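Local coordinates for major capsid protein (Faustovirus, PDB 5J7O), which probably builds the capsid of a large double-stranded DNA virus, assembling as a trimer of double jelly-roll subunits, at residues A171-R176 against S379-D384. Numbering follows the deposited sequence.
Sequences ATNFVR and SGSSID
Asn173 and Ser381 carry this contact between them, each using both its backbone and its side chain, so that two hydrogen bonds join one residue on either side. Start at CB of Asn173, which points at the facing loop and lies 3.5 Å from Ser381 OG. One atom further, Asn173 CG packs against the methylene of Ser381, 3.7 Å from Ser381 CB. With CG anti to the carbonyl carbon (chi1 -71°), the amide lies alongside the CB of Ser381. At the tip the two amide atoms part ways. Asn173 ND2 donates a hydrogen bond to Ser381 O at 2.8 Å; that oxygen lies almost in the plane of the Asn173 amide, although the nitrogen stands 26° from the carbonyl plane of Ser381. OD1 accepts from the backbone N of Ala378, which precedes Ser379 in the same loop, so the two ends of the amide grip the same loop and fix which way round the group sits.

The second bond has the same donor residue but exchanges main chain and side chain: the backbone N of Asn173 donates to Ser381 OG at 3.0 Å, nearly straight at 170°. OG is swung anti to the backbone N of Ser381, which carries it up to the strand, and it is also hydrogen-bonded to the carbonyl oxygen of Ser115. Beside it, Thr172 lays its CG2 methyl 3.9 Å from Ser381 OG. Thus the short break in strand 170-177, held between strands 116-118 and 333-336, has its main-chain N-H taken by a serine hydroxyl. These two bonds tie the connection between strands 364-375 and 389-401 to the three-stranded antiparallel sheet of this double jelly-roll capsid protein.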
loop_
_atom_site.group_PDB
_atom_site.type_symbol
_atom_site.label_atom_id
_atom_site.label_comp_id
_atom_site.label_asym_id
_atom_site.label_seq_id
_atom_site.Cartn_x
_atom_site.Cartn_y
_atom_site.Cartn_z
ATOM N N ALA B 171 -37.853 -13.165 0.623
ATOM C CA ALA B 171 -36.423 -12.983 0.422
ATOM C C ALA B 171 -36.189 -11.576 -0.107
ATOM O O ALA B 171 -36.948 -11.097 -0.952
ATOM C CB ALA B 171 -35.852 -14.020 -0.555
ATOM N N THR B 172 -35.142 -10.926 0.391
ATOM C CA THR B 172 -34.823 -9.560 0.006
ATOM C C THR B 172 -33.374 -9.480 -0.450
ATOM O O THR B 172 -32.481 -10.052 0.183
ATOM C CB THR B 172 -35.058 -8.581 1.167
ATOM O OG1 THR B 172 -36.411 -8.692 1.622
ATOM C CG2 THR B 172 -34.797 -7.147 0.725
ATOM N N ASN B 173 -33.149 -8.774 -1.553
ATOM C CA ASN B 173 -31.802 -8.543 -2.043
ATOM C C ASN B 173 -31.112 -7.456 -1.224
ATOM O O ASN B 173 -31.753 -6.647 -0.547
ATOM C CB ASN B 173 -31.826 -8.141 -3.516
ATOM C CG ASN B 173 -32.208 -9.288 -4.432
ATOM O OD1 ASN B 173 -31.863 -10.442 -4.179
ATOM N ND2 ASN B 173 -32.918 -8.974 -5.511
ATOM N N PHE B 174 -29.786 -7.451 -1.290
ATOM C CA PHE B 174 -28.998 -6.376 -0.711
ATOM C C PHE B 174 -28.763 -5.287 -1.755
ATOM O O PHE B 174 -29.039 -5.458 -2.945
ATOM C CB PHE B 174 -27.666 -6.903 -0.173
ATOM C CG PHE B 174 -27.785 -7.660 1.125
ATOM C CD1 PHE B 174 -29.021 -7.879 1.712
ATOM C CD2 PHE B 174 -26.654 -8.138 1.765
ATOM C CE1 PHE B 174 -29.127 -8.572 2.906
ATOM C CE2 PHE B 174 -26.752 -8.829 2.959
ATOM C CZ PHE B 174 -27.991 -9.045 3.531
ATOM N N VAL B 175 -28.250 -4.150 -1.296
ATOM C CA VAL B 175 -27.955 -3.029 -2.177
ATOM C C VAL B 175 -26.487 -2.664 -2.043
ATOM O O VAL B 175 -25.860 -2.855 -0.993
ATOM C CB VAL B 175 -28.852 -1.804 -1.890
ATOM C CG1 VAL B 175 -30.276 -2.073 -2.351
ATOM C CG2 VAL B 175 -28.826 -1.458 -0.414
ATOM N N ARG B 176 -25.934 -2.143 -3.133
ATOM C CA ARG B 176 -24.550 -1.709 -3.181
ATOM C C ARG B 176 -24.466 -0.496 -4.089
ATOM O O ARG B 176 -25.304 -0.310 -4.975
ATOM C CB ARG B 176 -23.627 -2.812 -3.706
ATOM C CG ARG B 176 -23.185 -2.602 -5.142
ATOM C CD ARG B 176 -22.678 -3.891 -5.756
ATOM N NE ARG B 176 -21.511 -4.432 -5.061
ATOM C CZ ARG B 176 -21.121 -5.703 -5.131
ATOM N NH1 ARG B 176 -21.812 -6.576 -5.854
ATOM N NH2 ARG B 176 -20.043 -6.106 -4.476
ATOM N N SER B 379 -36.191 -12.983 -6.479
ATOM C CA SER B 379 -37.043 -12.521 -7.565
ATOM C C SER B 379 -37.889 -11.339 -7.109
ATOM O O SER B 379 -38.453 -11.345 -6.012
ATOM C CB SER B 379 -37.946 -13.654 -8.055
ATOM O OG SER B 379 -37.181 -14.750 -8.527
ATOM N N GLY B 380 -37.969 -10.318 -7.957
ATOM C CA GLY B 380 -38.817 -9.176 -7.667
ATOM C C GLY B 380 -38.346 -8.298 -6.530
ATOM O O GLY B 380 -39.166 -7.625 -5.897
ATOM N N SER B 381 -37.046 -8.289 -6.244
ATOM C CA SER B 381 -36.459 -7.415 -5.234
ATOM C C SER B 381 -35.511 -6.459 -5.946
ATOM O O SER B 381 -34.464 -6.878 -6.450
ATOM C CB SER B 381 -35.734 -8.224 -4.159
ATOM O OG SER B 381 -35.260 -7.384 -3.120
ATOM N N SER B 382 -35.880 -5.181 -5.993
ATOM C CA SER B 382 -35.173 -4.188 -6.790
ATOM C C SER B 382 -34.879 -2.956 -5.940
ATOM O O SER B 382 -35.301 -2.852 -4.785
ATOM C CB SER B 382 -35.983 -3.809 -8.036
ATOM O OG SER B 382 -37.271 -3.340 -7.678
ATOM N N ILE B 383 -34.146 -2.009 -6.534
ATOM C CA ILE B 383 -33.759 -0.803 -5.809
ATOM C C ILE B 383 -34.963 0.118 -5.632
ATOM O O ILE B 383 -35.947 0.066 -6.379
ATOM C CB ILE B 383 -32.608 -0.079 -6.525
ATOM C CG1 ILE B 383 -33.056 0.409 -7.905
ATOM C CG2 ILE B 383 -31.398 -0.992 -6.648
ATOM C CD1 ILE B 383 -31.974 1.140 -8.677
ATOM N N ASP B 384 -34.875 0.979 -4.619
ATOM C CA ASP B 384 -35.939 1.933 -4.318
ATOM C C ASP B 384 -35.793 3.138 -5.240
ATOM O O ASP B 384 -34.888 3.960 -5.062
ATOM C CB ASP B 384 -35.882 2.350 -2.850
ATOM C CG ASP B 384 -37.125 3.101 -2.404
ATOM O OD1 ASP B 384 -37.937 3.498 -3.268
ATOM O OD2 ASP B 384 -37.291 3.301 -1.182
#